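Local structure of Non-atp dependent l-selective hydantoinase (Arthrobacter aurescens, 1GKR) at residues E168-I173 and I180-E185; Q222-L227 and C233-L238; D244-I249 and G304-L309; K137-G142 and C176-V181. The protein hydrolyses the ring of hydantoin derivatives, preferring aryl- to alkyl-substituted ones, as a homotetrameric cyclic amidase with two zinc ions per subunit. All coordinates share one frame; numbering follows the deposited sequence.

Interactions 1 and 2 pack helices on parallel strands of the metal-dependent hydrolase barrel, where strands 179-182, 234-237, 259-263 and 308-309 lie side by side in that order; interactions 3 and 4 pack helices against the helix end and loops that lead into such strands. Interaction 4 opens first along the chain and shares strand 179-182 with interaction 1, their centres about 12 Å apart. Interaction 2 follows on the neighbouring strand, its centre about 7 Å from that of interaction 1. The centre of interaction 3 is about 12 Å from that of interaction 2 and about 24 Å from that of interaction 4. His-183 and His-239, zinc ligands, follow two of these strands.

Interaction 1 of 4, residues E168-I173 and I180-E185; sequences EIFQEI and IVVHAE. With ZN (zinc ion), chain E.
Ile-180 is gripped by three residues of helix 163-176. Ile-173 meets it with CG1, 3.9 Å from Ile-180 CB, the two side chains crossing at about a right angle. Phe-170 reaches in with one corner of its ring: CE1 stands 4.0 Å from both Ile-180 CG1 and Ile-180 CG2, so the ring touches both branches. That double contact follows from the torsion of Ile-180, which puts CG1 anti to its backbone N (chi1 177°) and CG2 between N and the carbonyl carbon. The far end of CG1 carries CD1 to Ile-169 CG2, 4.1 Å away. Cutting Ile-180 back to an alanine would probably open a gap between helix and strand and leave the Phe-170 corner and the Ile-169 methyl without their partner. Val-182 adds a lighter touch, with CG1 at the edge of the Phe-170 ring, 4.2 Å from CE1. The other side of the helix is looser: Glu-168, Gln-171 and Glu-172 turn to a partly exposed surface, and Gln-171 hydrogen-bonds Gln-196 of the second subunit. Beyond Val-182 the chain delivers His-183, whose ND1 binds zinc at 2.0 Å, while its NE2 donates an almost straight, in-plane bond to the anti lone pair of Glu-185 OE1. A helix packed behind a strand that leads into a metal ligand is characteristic of the TIM-barrel amidohydrolases, and here His-239 and carboxylated Lys-147 complete the site.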
loop_
_atom_site.group_PDB
_atom_site.type_symbol
_atom_site.label_atom_id
_atom_site.label_comp_id
_atom_site.label_asym_id
_atom_site.label_seq_id
_atom_site.Cartn_x
_atom_site.Cartn_y
_atom_site.Cartn_z
ATOM N N GLU A 168 -26.484 0.363 -10.276
ATOM C CA GLU A 168 -27.188 0.640 -11.531
ATOM C C GLU A 168 -27.207 2.138 -11.803
ATOM O O GLU A 168 -27.131 2.576 -12.954
ATOM C CB GLU A 168 -28.618 0.104 -11.486
ATOM C CG GLU A 168 -28.686 -1.401 -11.382
ATOM C CD GLU A 168 -30.090 -1.939 -11.565
ATOM O OE1 GLU A 168 -31.026 -1.437 -10.887
ATOM O OE2 GLU A 168 -30.244 -2.873 -12.386
ATOM N N ILE A 169 -27.309 2.924 -10.733
ATOM C CA ILE A 169 -27.324 4.369 -10.863
ATOM C C ILE A 169 -25.959 4.820 -11.360
ATOM O O ILE A 169 -25.876 5.671 -12.235
ATOM C CB ILE A 169 -27.655 5.033 -9.521
ATOM C CG1 ILE A 169 -29.096 4.698 -9.145
ATOM C CG2 ILE A 169 -27.433 6.543 -9.598
ATOM C CD1 ILE A 169 -29.532 5.256 -7.793
ATOM N N PHE A 170 -24.893 4.234 -10.812
ATOM C CA PHE A 170 -23.533 4.576 -11.225
ATOM C C PHE A 170 -23.376 4.332 -12.718
ATOM O O PHE A 170 -22.800 5.160 -13.433
ATOM C CB PHE A 170 -22.509 3.733 -10.477
ATOM C CG PHE A 170 -22.120 4.283 -9.123
ATOM C CD1 PHE A 170 -22.879 5.267 -8.501
ATOM C CD2 PHE A 170 -21.012 3.777 -8.457
ATOM C CE1 PHE A 170 -22.534 5.733 -7.230
ATOM C CE2 PHE A 170 -20.663 4.238 -7.195
ATOM C CZ PHE A 170 -21.429 5.219 -6.580
ATOM N N GLN A 171 -23.886 3.202 -13.202
ATOM C CA GLN A 171 -23.787 2.918 -14.627
ATOM C C GLN A 171 -24.554 3.933 -15.456
ATOM O O GLN A 171 -24.044 4.394 -16.476
ATOM C CB GLN A 171 -24.295 1.526 -14.942
ATOM C CG GLN A 171 -23.524 0.445 -14.250
ATOM C CD GLN A 171 -24.057 -0.927 -14.578
ATOM O OE1 GLN A 171 -25.272 -1.169 -14.536
ATOM N NE2 GLN A 171 -23.153 -1.844 -14.900
ATOM N N GLU A 172 -25.769 4.293 -15.052
ATOM C CA GLU A 172 -26.498 5.285 -15.838
ATOM C C GLU A 172 -25.725 6.599 -15.866
ATOM O O GLU A 172 -25.546 7.188 -16.929
ATOM C CB GLU A 172 -27.898 5.543 -15.281
ATOM C CG GLU A 172 -29.018 4.783 -15.987
ATOM C CD GLU A 172 -29.108 5.077 -17.484
ATOM O OE1 GLU A 172 -29.241 6.260 -17.869
ATOM O OE2 GLU A 172 -29.053 4.113 -18.277
ATOM N N ILE A 173 -25.267 7.050 -14.698
ATOM C CA ILE A 173 -24.514 8.295 -14.591
ATOM C C ILE A 173 -23.294 8.299 -15.504
ATOM O O ILE A 173 -22.988 9.314 -16.139
ATOM C CB ILE A 173 -24.031 8.549 -13.146
ATOM C CG1 ILE A 173 -25.228 8.749 -12.220
ATOM C CG2 ILE A 173 -23.147 9.773 -13.109
ATOM C CD1 ILE A 173 -26.129 9.901 -12.630
ATOM N N ILE A 180 -22.361 11.956 -9.966
ATOM C CA ILE A 180 -23.189 11.385 -8.916
ATOM C C ILE A 180 -22.494 11.711 -7.592
ATOM O O ILE A 180 -21.281 11.534 -7.456
ATOM C CB ILE A 180 -23.331 9.853 -9.044
ATOM C CG1 ILE A 180 -24.138 9.307 -7.867
ATOM C CG2 ILE A 180 -21.979 9.197 -9.052
ATOM C CD1 ILE A 180 -25.589 9.736 -7.881
ATOM N N VAL A 181 -23.245 12.236 -6.635
ATOM C CA VAL A 181 -22.671 12.532 -5.336
ATOM C C VAL A 181 -23.453 11.632 -4.400
ATOM O O VAL A 181 -24.618 11.342 -4.660
ATOM C CB VAL A 181 -22.854 14.031 -4.944
ATOM C CG1 VAL A 181 -22.319 14.911 -6.033
ATOM C CG2 VAL A 181 -24.303 14.360 -4.690
ATOM N N VAL A 182 -22.833 11.162 -3.329
ATOM C CA VAL A 182 -23.549 10.290 -2.407
ATOM C C VAL A 182 -23.282 10.677 -0.971
ATOM O O VAL A 182 -22.285 11.326 -0.666
ATOM C CB VAL A 182 -23.128 8.797 -2.552
ATOM C CG1 VAL A 182 -23.128 8.387 -3.985
ATOM C CG2 VAL A 182 -21.774 8.586 -1.965
ATOM N N HIS A 183 -24.201 10.280 -0.100
ATOM C CA HIS A 183 -24.062 10.497 1.332
ATOM C C HIS A 183 -23.584 9.108 1.752
ATOM O O HIS A 183 -24.346 8.135 1.694
ATOM C CB HIS A 183 -25.418 10.807 1.972
ATOM C CG HIS A 183 -25.365 10.918 3.465
ATOM N ND1 HIS A 183 -25.653 12.090 4.135
ATOM C CD2 HIS A 183 -25.046 10.005 4.417
ATOM C CE1 HIS A 183 -25.513 11.896 5.435
ATOM N NE2 HIS A 183 -25.143 10.639 5.634
ATOM N N ALA A 184 -22.327 8.992 2.152
ATOM C CA ALA A 184 -21.829 7.673 2.501
ATOM C C ALA A 184 -21.758 7.291 3.962
ATOM O O ALA A 184 -20.847 7.699 4.677
ATOM C CB ALA A 184 -20.468 7.446 1.854
ATOM N N GLU A 185 -22.731 6.498 4.395
ATOM C CA GLU A 185 -22.759 5.962 5.753
ATOM C C GLU A 185 -23.406 4.600 5.656
ATOM O O GLU A 185 -24.024 4.281 4.649
ATOM C CB GLU A 185 -23.545 6.854 6.707
ATOM C CG GLU A 185 -22.811 8.132 7.056
ATOM C CD GLU A 185 -23.392 8.817 8.261
ATOM O OE1 GLU A 185 -24.365 9.593 8.107
ATOM O OE2 GLU A 185 -22.875 8.556 9.366
HETATM ZN ZN ZN E . -25.989 14.067 3.719
#

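Interaction 2 of 4, residues Q222-L227 and C233-L238; sequences QRALLL and CRLIVL
No ring or other flat side chain takes part where Ala-224 and Leu-225 meet Leu-235; the planar element nearest the contact is the backbone carbonyl of Ala-224, whose O lies 4.1 Å from Leu-235 CD2. That one methyl makes all the close approaches. Ala-224 offers its CB at 4.3 Å from Leu-235 CD2, and Leu-225 brings CD1 to 4.4 Å from the same atom, its side chain bending back from a root that does not itself aim at the strand. Leu-235 reaches the helix because CG stands anti to the backbone N (chi1 165°), extending the branch outward from the strand. With no hydrogen bond between the two segments, the contact is light and made by van der Waals approaches, and the small Ala-224 probably leaves room for Leu-235 between helix and strand. Val-237, two residues further along the strand, also points at the helix and packs on Ile-249 of helix 243-254. Helix 214-231 thus leads through a short loop into strand 234-237, a piece of the barrel in which the strand is hydrogen-bonded between 179-182 and 259-263. Phe-170 of helix 163-176 touches Leu-227 and Cys-233 on one flank, while Leu-225 meets Ala-252 of helix 243-254, which follows the strand.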
loop_
_atom_site.group_PDB
_atom_site.type_symbol
_atom_site.label_atom_id
_atom_site.label_comp_id
_atom_site.label_asym_id
_atom_site.label_seq_id
_atom_site.Cartn_x
_atom_site.Cartn_y
_atom_site.Cartn_z
ATOM N N GLN A 222 -15.463 3.343 1.400
ATOM C CA GLN A 222 -14.730 2.241 0.783
ATOM C C GLN A 222 -15.605 1.505 -0.230
ATOM O O GLN A 222 -15.158 1.159 -1.320
ATOM C CB GLN A 222 -14.289 1.278 1.867
ATOM C CG GLN A 222 -13.266 0.250 1.446
ATOM C CD GLN A 222 -12.023 0.320 2.337
ATOM O OE1 GLN A 222 -11.171 -0.573 2.315
ATOM N NE2 GLN A 222 -11.918 1.395 3.129
ATOM N N ARG A 223 -16.858 1.275 0.151
ATOM C CA ARG A 223 -17.825 0.590 -0.695
ATOM C C ARG A 223 -18.161 1.391 -1.961
ATOM O O ARG A 223 -18.192 0.844 -3.065
ATOM C CB ARG A 223 -19.101 0.337 0.100
ATOM C CG ARG A 223 -19.802 -0.941 -0.283
ATOM C CD ARG A 223 -21.164 -1.041 0.328
ATOM N NE ARG A 223 -21.240 -0.456 1.659
ATOM C CZ ARG A 223 -22.349 0.097 2.138
ATOM N NH1 ARG A 223 -23.444 0.122 1.386
ATOM N NH2 ARG A 223 -22.365 0.640 3.347
ATOM N N ALA A 224 -18.428 2.681 -1.795
ATOM C CA ALA A 224 -18.748 3.530 -2.933
ATOM C C ALA A 224 -17.566 3.524 -3.879
ATOM O O ALA A 224 -17.731 3.419 -5.095
ATOM C CB ALA A 224 -19.026 4.936 -2.475
ATOM N N LEU A 225 -16.371 3.634 -3.304
ATOM C CA LEU A 225 -15.143 3.633 -4.074
ATOM C C LEU A 225 -15.010 2.362 -4.938
ATOM O O LEU A 225 -14.723 2.442 -6.132
ATOM C CB LEU A 225 -13.968 3.781 -3.111
ATOM C CG LEU A 225 -13.265 5.148 -3.012
ATOM C CD1 LEU A 225 -14.172 6.278 -3.393
ATOM C CD2 LEU A 225 -12.755 5.344 -1.606
ATOM N N LEU A 226 -15.247 1.195 -4.343
ATOM C CA LEU A 226 -15.159 -0.068 -5.070
ATOM C C LEU A 226 -16.154 -0.164 -6.210
ATOM O O LEU A 226 -15.858 -0.756 -7.251
ATOM C CB LEU A 226 -15.388 -1.241 -4.131
ATOM C CG LEU A 226 -14.130 -1.914 -3.586
ATOM C CD1 LEU A 226 -13.122 -0.855 -3.120
ATOM C CD2 LEU A 226 -14.519 -2.842 -2.434
ATOM N N LEU A 227 -17.337 0.407 -6.014
ATOM C CA LEU A 227 -18.354 0.368 -7.052
ATOM C C LEU A 227 -18.071 1.371 -8.153
ATOM O O LEU A 227 -18.376 1.105 -9.309
ATOM C CB LEU A 227 -19.754 0.631 -6.479
ATOM C CG LEU A 227 -20.210 -0.254 -5.312
ATOM C CD1 LEU A 227 -21.713 -0.160 -5.171
ATOM C CD2 LEU A 227 -19.821 -1.675 -5.565
ATOM N N CYS A 233 -18.019 6.252 -13.295
ATOM C CA CYS A 233 -18.728 7.532 -13.274
ATOM C C CYS A 233 -18.026 8.532 -12.368
ATOM O O CYS A 233 -17.381 8.139 -11.405
ATOM C CB CYS A 233 -20.144 7.316 -12.745
ATOM S SG CYS A 233 -20.182 6.484 -11.117
ATOM N N ARG A 234 -18.150 9.825 -12.664
ATOM C CA ARG A 234 -17.531 10.831 -11.808
ATOM C C ARG A 234 -18.307 10.782 -10.487
ATOM O O ARG A 234 -19.534 10.893 -10.468
ATOM C CB ARG A 234 -17.639 12.224 -12.418
ATOM C CG ARG A 234 -16.525 13.119 -11.930
ATOM C CD ARG A 234 -16.845 14.575 -12.055
ATOM N NE ARG A 234 -16.562 15.174 -13.361
ATOM C CZ ARG A 234 -15.373 15.177 -13.951
ATOM N NH1 ARG A 234 -14.342 14.592 -13.371
ATOM N NH2 ARG A 234 -15.203 15.820 -15.097
ATOM N N LEU A 235 -17.588 10.600 -9.390
ATOM C CA LEU A 235 -18.189 10.484 -8.078
ATOM C C LEU A 235 -17.647 11.490 -7.072
ATOM O O LEU A 235 -16.442 11.691 -6.977
ATOM C CB LEU A 235 -17.925 9.083 -7.547
ATOM C CG LEU A 235 -18.179 8.892 -6.052
ATOM C CD1 LEU A 235 -19.657 9.044 -5.802
ATOM C CD2 LEU A 235 -17.717 7.520 -5.590
ATOM N N ILE A 236 -18.526 12.131 -6.320
ATOM C CA ILE A 236 -18.061 13.057 -5.299
ATOM C C ILE A 236 -18.621 12.577 -3.980
ATOM O O ILE A 236 -19.833 12.487 -3.844
ATOM C CB ILE A 236 -18.603 14.479 -5.470
ATOM C CG1 ILE A 236 -18.114 15.100 -6.769
ATOM C CG2 ILE A 236 -18.143 15.330 -4.290
ATOM C CD1 ILE A 236 -18.641 16.508 -6.978
ATOM N N VAL A 237 -17.775 12.260 -3.012
ATOM C CA VAL A 237 -18.304 11.850 -1.721
ATOM C C VAL A 237 -18.559 13.131 -0.928
ATOM O O VAL A 237 -17.639 13.902 -0.656
ATOM C CB VAL A 237 -17.327 10.956 -0.961
ATOM C CG1 VAL A 237 -17.902 10.603 0.409
ATOM C CG2 VAL A 237 -17.054 9.697 -1.778
ATOM N N LEU A 238 -19.824 13.357 -0.582
ATOM C CA LEU A 238 -20.259 14.543 0.148
ATOM C C LEU A 238 -19.835 14.528 1.595
ATOM O O LEU A 238 -19.549 13.470 2.161
ATOM C CB LEU A 238 -21.777 14.661 0.079
ATOM C CG LEU A 238 -22.393 14.800 -1.312
ATOM C CD1 LEU A 238 -23.893 14.671 -1.215
ATOM C CD2 LEU A 238 -22.015 16.135 -1.900
#

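Interaction 3 of 4, residues D244-I249 and G304-L309; sequences DGVELI and GLIDTL
Val-246 of helix 243-254 and Leu-305, in the loop ahead of strand 308-309, set their side chains at about a right angle. The branch that does the touching is Val-246 CG1, held anti to the backbone N (chi1 173°) and so directed out from the helix at the loop. It lies 3.7 Å from Leu-305 CB and 3.4 Å from Leu-305 O, meeting the root of the leucine rather than its end. The same methyl reaches Ile-306, whose CG1 is 3.9 Å away, and so spans two consecutive loop residues. Glu-247 comes to the leucine from another direction. Its CB starts away from the loop, but the chain bends at chi2 and brings OE2 to 3.8 Å from Leu-305 CD2, a van der Waals approach at an oblique angle. The carboxylate is anchored by Gln-300 of helix 291-303, whose NE2 hydrogen-bonds OE2. That helix closes in a Schellman motif, where positive phi at Gly-304 ends it just before Leu-305. Further along, Asp-307 OD2 accepts a bond from the backbone N of Cys-261, tying the loop to strand 259-263. No hydrogen bond or ion pair joins helix segment and loop directly: the contact rests mainly on aliphatic groups, with a carbonyl and a carboxylate oxygen also in van der Waals reach, which is consistent with one held by shape, Gln-300 positioning its one carboxylate.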
loop_
_atom_site.group_PDB
_atom_site.type_symbol
_atom_site.label_atom_id
_atom_site.label_comp_id
_atom_site.label_asym_id
_atom_site.label_seq_id
_atom_site.Cartn_x
_atom_site.Cartn_y
_atom_site.Cartn_z
ATOM N N ASP A 244 -9.211 10.090 7.976
ATOM C CA ASP A 244 -9.011 8.797 7.336
ATOM C C ASP A 244 -9.849 8.604 6.080
ATOM O O ASP A 244 -9.405 7.962 5.130
ATOM C CB ASP A 244 -9.274 7.659 8.321
ATOM C CG ASP A 244 -8.301 7.661 9.486
ATOM O OD1 ASP A 244 -7.100 7.918 9.256
ATOM O OD2 ASP A 244 -8.729 7.401 10.631
ATOM N N GLY A 245 -11.055 9.158 6.077
ATOM C CA GLY A 245 -11.908 9.029 4.915
ATOM C C GLY A 245 -11.350 9.864 3.781
ATOM O O GLY A 245 -11.386 9.465 2.607
ATOM N N VAL A 246 -10.834 11.037 4.126
ATOM C CA VAL A 246 -10.255 11.907 3.120
ATOM C C VAL A 246 -9.119 11.140 2.458
ATOM O O VAL A 246 -9.027 11.086 1.229
ATOM C CB VAL A 246 -9.704 13.214 3.738
ATOM C CG1 VAL A 246 -8.965 14.025 2.685
ATOM C CG2 VAL A 246 -10.855 14.036 4.296
ATOM N N GLU A 247 -8.269 10.516 3.274
ATOM C CA GLU A 247 -7.150 9.770 2.728
ATOM C C GLU A 247 -7.587 8.631 1.794
ATOM O O GLU A 247 -7.027 8.471 0.704
ATOM C CB GLU A 247 -6.260 9.260 3.863
ATOM C CG GLU A 247 -4.830 9.819 3.802
ATOM C CD GLU A 247 -4.372 10.441 5.120
ATOM O OE1 GLU A 247 -4.377 9.725 6.153
ATOM O OE2 GLU A 247 -4.001 11.645 5.124
ATOM N N LEU A 248 -8.587 7.856 2.204
ATOM C CA LEU A 248 -9.092 6.755 1.389
ATOM C C LEU A 248 -9.457 7.234 -0.010
ATOM O O LEU A 248 -9.095 6.608 -1.005
ATOM C CB LEU A 248 -10.324 6.142 2.051
ATOM C CG LEU A 248 -10.224 4.786 2.770
ATOM C CD1 LEU A 248 -8.866 4.610 3.408
ATOM C CD2 LEU A 248 -11.319 4.710 3.830
ATOM N N ILE A 249 -10.176 8.349 -0.080
ATOM C CA ILE A 249 -10.597 8.903 -1.359
ATOM C C ILE A 249 -9.403 9.433 -2.130
ATOM O O ILE A 249 -9.253 9.173 -3.331
ATOM C CB ILE A 249 -11.622 10.048 -1.165
ATOM C CG1 ILE A 249 -12.898 9.488 -0.548
ATOM C CG2 ILE A 249 -11.948 10.702 -2.485
ATOM C CD1 ILE A 249 -13.860 10.542 -0.112
ATOM N N GLY A 304 -4.218 20.029 -0.208
ATOM C CA GLY A 304 -4.831 19.526 -1.421
ATOM C C GLY A 304 -5.560 18.196 -1.398
ATOM O O GLY A 304 -5.969 17.738 -2.461
ATOM N N LEU A 305 -5.730 17.570 -0.234
ATOM C CA LEU A 305 -6.446 16.296 -0.182
ATOM C C LEU A 305 -7.965 16.467 -0.171
ATOM O O LEU A 305 -8.713 15.518 -0.409
ATOM C CB LEU A 305 -6.027 15.482 1.033
ATOM C CG LEU A 305 -4.679 14.788 0.884
ATOM C CD1 LEU A 305 -3.594 15.829 0.804
ATOM C CD2 LEU A 305 -4.445 13.877 2.058
ATOM N N ILE A 306 -8.424 17.675 0.116
ATOM C CA ILE A 306 -9.847 17.937 0.125
ATOM C C ILE A 306 -10.168 18.718 -1.138
ATOM O O ILE A 306 -9.744 19.848 -1.298
ATOM C CB ILE A 306 -10.220 18.707 1.380
ATOM C CG1 ILE A 306 -9.981 17.792 2.586
ATOM C CG2 ILE A 306 -11.647 19.190 1.286
ATOM C CD1 ILE A 306 -10.437 18.348 3.895
ATOM N N ASP A 307 -10.918 18.103 -2.036
ATOM C CA ASP A 307 -11.241 18.714 -3.316
ATOM C C ASP A 307 -12.208 19.882 -3.337
ATOM O O ASP A 307 -11.975 20.858 -4.048
ATOM C CB ASP A 307 -11.729 17.630 -4.267
ATOM C CG ASP A 307 -10.720 16.528 -4.421
ATOM O OD1 ASP A 307 -9.658 16.821 -5.007
ATOM O OD2 ASP A 307 -10.968 15.391 -3.945
ATOM N N THR A 308 -13.295 19.791 -2.581
ATOM C CA THR A 308 -14.272 20.873 -2.556
ATOM C C THR A 308 -14.843 21.100 -1.169
ATOM O O THR A 308 -14.783 20.238 -0.292
ATOM C CB THR A 308 -15.475 20.584 -3.474
ATOM O OG1 THR A 308 -16.190 19.457 -2.956
ATOM C CG2 THR A 308 -15.026 20.293 -4.899
ATOM N N LEU A 309 -15.419 22.275 -0.988
ATOM C CA LEU A 309 -16.045 22.635 0.268
ATOM C C LEU A 309 -17.499 22.984 -0.066
ATOM O O LEU A 309 -17.777 23.715 -1.020
ATOM C CB LEU A 309 -15.313 23.824 0.878
ATOM C CG LEU A 309 -14.566 23.614 2.199
ATOM C CD1 LEU A 309 -13.906 22.264 2.240
ATOM C CD2 LEU A 309 -13.540 24.723 2.379
#

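Interaction 4 of 4, residues K137-G142 and C176-V181; sequences KMHDAG and CGSVIV
His-139, in the last turn of helix 132-140, and Cys-176, at the end of helix 163-176, have their CA atoms 7.3 Å apart where the two helices run out. The imidazole of His-139 extends across the gap because CG stands anti to the backbone N (chi1 174°), and it presents a face to Cys-176. CB of the cysteine sits over the middle of that face, 3.9 Å from the ring centroid and 6° off its normal, a CH-pi contact. The sulfur is placed less squarely: Cys-176 SG lies 4.7 Å from the centroid of the His-139 ring and approaches obliquely. His-139 NE2 comes 3.3 Å from Cys-176 O, but the angle is too poor for a hydrogen bond. Each helix is closed by a Schellman motif with a glycine of positive phi, Gly-142 in one and Gly-177 in the other, and the second leads through Ser-178 toward the barrel strand that follows. Ser-178 brings its CB to 4.0 Å from His-139 ND1, and a water in the ring plane, 2.7 Å from both His-139 ND1 and Ser-178 OG, joins the two polar atoms. A leucine in place of His-139 would probably strand this water without its partner on the helix and deprive Cys-176 CB of the flat face it rests on. Ser-178 OG also makes a weak hydrogen bond to Val-144 O, in the chain just past Gly-142.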
loop_
_atom_site.group_PDB
_atom_site.type_symbol
_atom_site.label_atom_id
_atom_site.label_comp_id
_atom_site.label_asym_id
_atom_site.label_seq_id
_atom_site.Cartn_x
_atom_site.Cartn_y
_atom_site.Cartn_z
ATOM N N LYS A 137 -33.767 11.470 -18.273
ATOM C CA LYS A 137 -34.685 12.572 -18.549
ATOM C C LYS A 137 -34.255 13.894 -17.926
ATOM O O LYS A 137 -34.279 14.946 -18.584
ATOM C CB LYS A 137 -36.089 12.243 -18.037
ATOM C CG LYS A 137 -36.764 11.021 -18.651
ATOM C CD LYS A 137 -38.205 10.936 -18.151
ATOM C CE LYS A 137 -38.894 9.647 -18.574
ATOM N NZ LYS A 137 -40.335 9.644 -18.172
ATOM N N MET A 138 -33.893 13.843 -16.643
ATOM C CA MET A 138 -33.469 15.046 -15.940
ATOM C C MET A 138 -32.141 15.549 -16.505
ATOM O O MET A 138 -31.922 16.762 -16.620
ATOM C CB MET A 138 -33.376 14.779 -14.430
ATOM C CG MET A 138 -34.728 14.585 -13.797
ATOM S SD MET A 138 -34.744 14.405 -12.011
ATOM C CE MET A 138 -34.556 12.634 -11.831
ATOM N N HIS A 139 -31.266 14.613 -16.869
ATOM C CA HIS A 139 -29.980 14.959 -17.457
ATOM C C HIS A 139 -30.233 15.819 -18.690
ATOM O O HIS A 139 -29.649 16.904 -18.835
ATOM C CB HIS A 139 -29.222 13.703 -17.882
ATOM C CG HIS A 139 -27.949 13.992 -18.616
ATOM N ND1 HIS A 139 -26.855 14.567 -18.009
ATOM C CD2 HIS A 139 -27.612 13.826 -19.917
ATOM C CE1 HIS A 139 -25.900 14.744 -18.905
ATOM N NE2 HIS A 139 -26.334 14.304 -20.071
ATOM N N ASP A 140 -31.112 15.325 -19.568
ATOM C CA ASP A 140 -31.462 16.032 -20.796
ATOM C C ASP A 140 -32.173 17.356 -20.538
ATOM O O ASP A 140 -32.152 18.249 -21.384
ATOM C CB ASP A 140 -32.324 15.152 -21.705
ATOM C CG ASP A 140 -31.551 13.973 -22.296
ATOM O OD1 ASP A 140 -30.348 14.126 -22.611
ATOM O OD2 ASP A 140 -32.157 12.890 -22.465
ATOM N N ALA A 141 -32.795 17.496 -19.373
ATOM C CA ALA A 141 -33.479 18.742 -19.056
ATOM C C ALA A 141 -32.530 19.738 -18.401
ATOM O O ALA A 141 -32.948 20.835 -18.028
ATOM C CB ALA A 141 -34.665 18.483 -18.153
ATOM N N GLY A 142 -31.264 19.357 -18.239
ATOM C CA GLY A 142 -30.314 20.286 -17.653
ATOM C C GLY A 142 -29.727 20.016 -16.279
ATOM O O GLY A 142 -28.927 20.818 -15.789
ATOM N N CYS A 176 -24.314 8.814 -19.109
ATOM C CA CYS A 176 -24.807 10.158 -19.417
ATOM C C CYS A 176 -23.674 11.153 -19.340
ATOM O O CYS A 176 -23.786 12.264 -19.854
ATOM C CB CYS A 176 -25.882 10.597 -18.415
ATOM S SG CYS A 176 -27.419 9.680 -18.515
ATOM N N GLY A 177 -22.594 10.749 -18.679
ATOM C CA GLY A 177 -21.450 11.623 -18.509
ATOM C C GLY A 177 -21.785 12.695 -17.492
ATOM O O GLY A 177 -21.316 13.833 -17.583
ATOM N N SER A 178 -22.612 12.330 -16.520
ATOM C CA SER A 178 -23.033 13.256 -15.492
ATOM C C SER A 178 -22.146 13.089 -14.271
ATOM O O SER A 178 -21.035 12.577 -14.372
ATOM C CB SER A 178 -24.493 12.983 -15.131
ATOM O OG SER A 178 -24.976 13.915 -14.176
ATOM N N VAL A 179 -22.640 13.527 -13.118
ATOM C CA VAL A 179 -21.911 13.417 -11.860
ATOM C C VAL A 179 -22.865 12.815 -10.842
ATOM O O VAL A 179 -24.051 13.116 -10.864
ATOM C CB VAL A 179 -21.492 14.813 -11.330
ATOM C CG1 VAL A 179 -20.696 14.675 -10.040
ATOM C CG2 VAL A 179 -20.705 15.537 -12.374
ATOM N N ILE A 180 -22.361 11.956 -9.966
ATOM C CA ILE A 180 -23.189 11.385 -8.916
ATOM C C ILE A 180 -22.494 11.711 -7.592
ATOM O O ILE A 180 -21.281 11.534 -7.456
ATOM C CB ILE A 180 -23.331 9.853 -9.044
ATOM C CG1 ILE A 180 -24.138 9.307 -7.867
ATOM C CG2 ILE A 180 -21.979 9.197 -9.052
ATOM C CD1 ILE A 180 -25.589 9.736 -7.881
ATOM N N VAL A 181 -23.245 12.236 -6.635
ATOM C CA VAL A 181 -22.671 12.532 -5.336
ATOM C C VAL A 181 -23.453 11.632 -4.400
ATOM O O VAL A 181 -24.618 11.342 -4.660
ATOM C CB VAL A 181 -22.854 14.031 -4.944
ATOM C CG1 VAL A 181 -22.319 14.911 -6.033
ATOM C CG2 VAL A 181 -24.303 14.360 -4.690
HETATM O O HOH W 1 -26.033 15.849 -15.816
#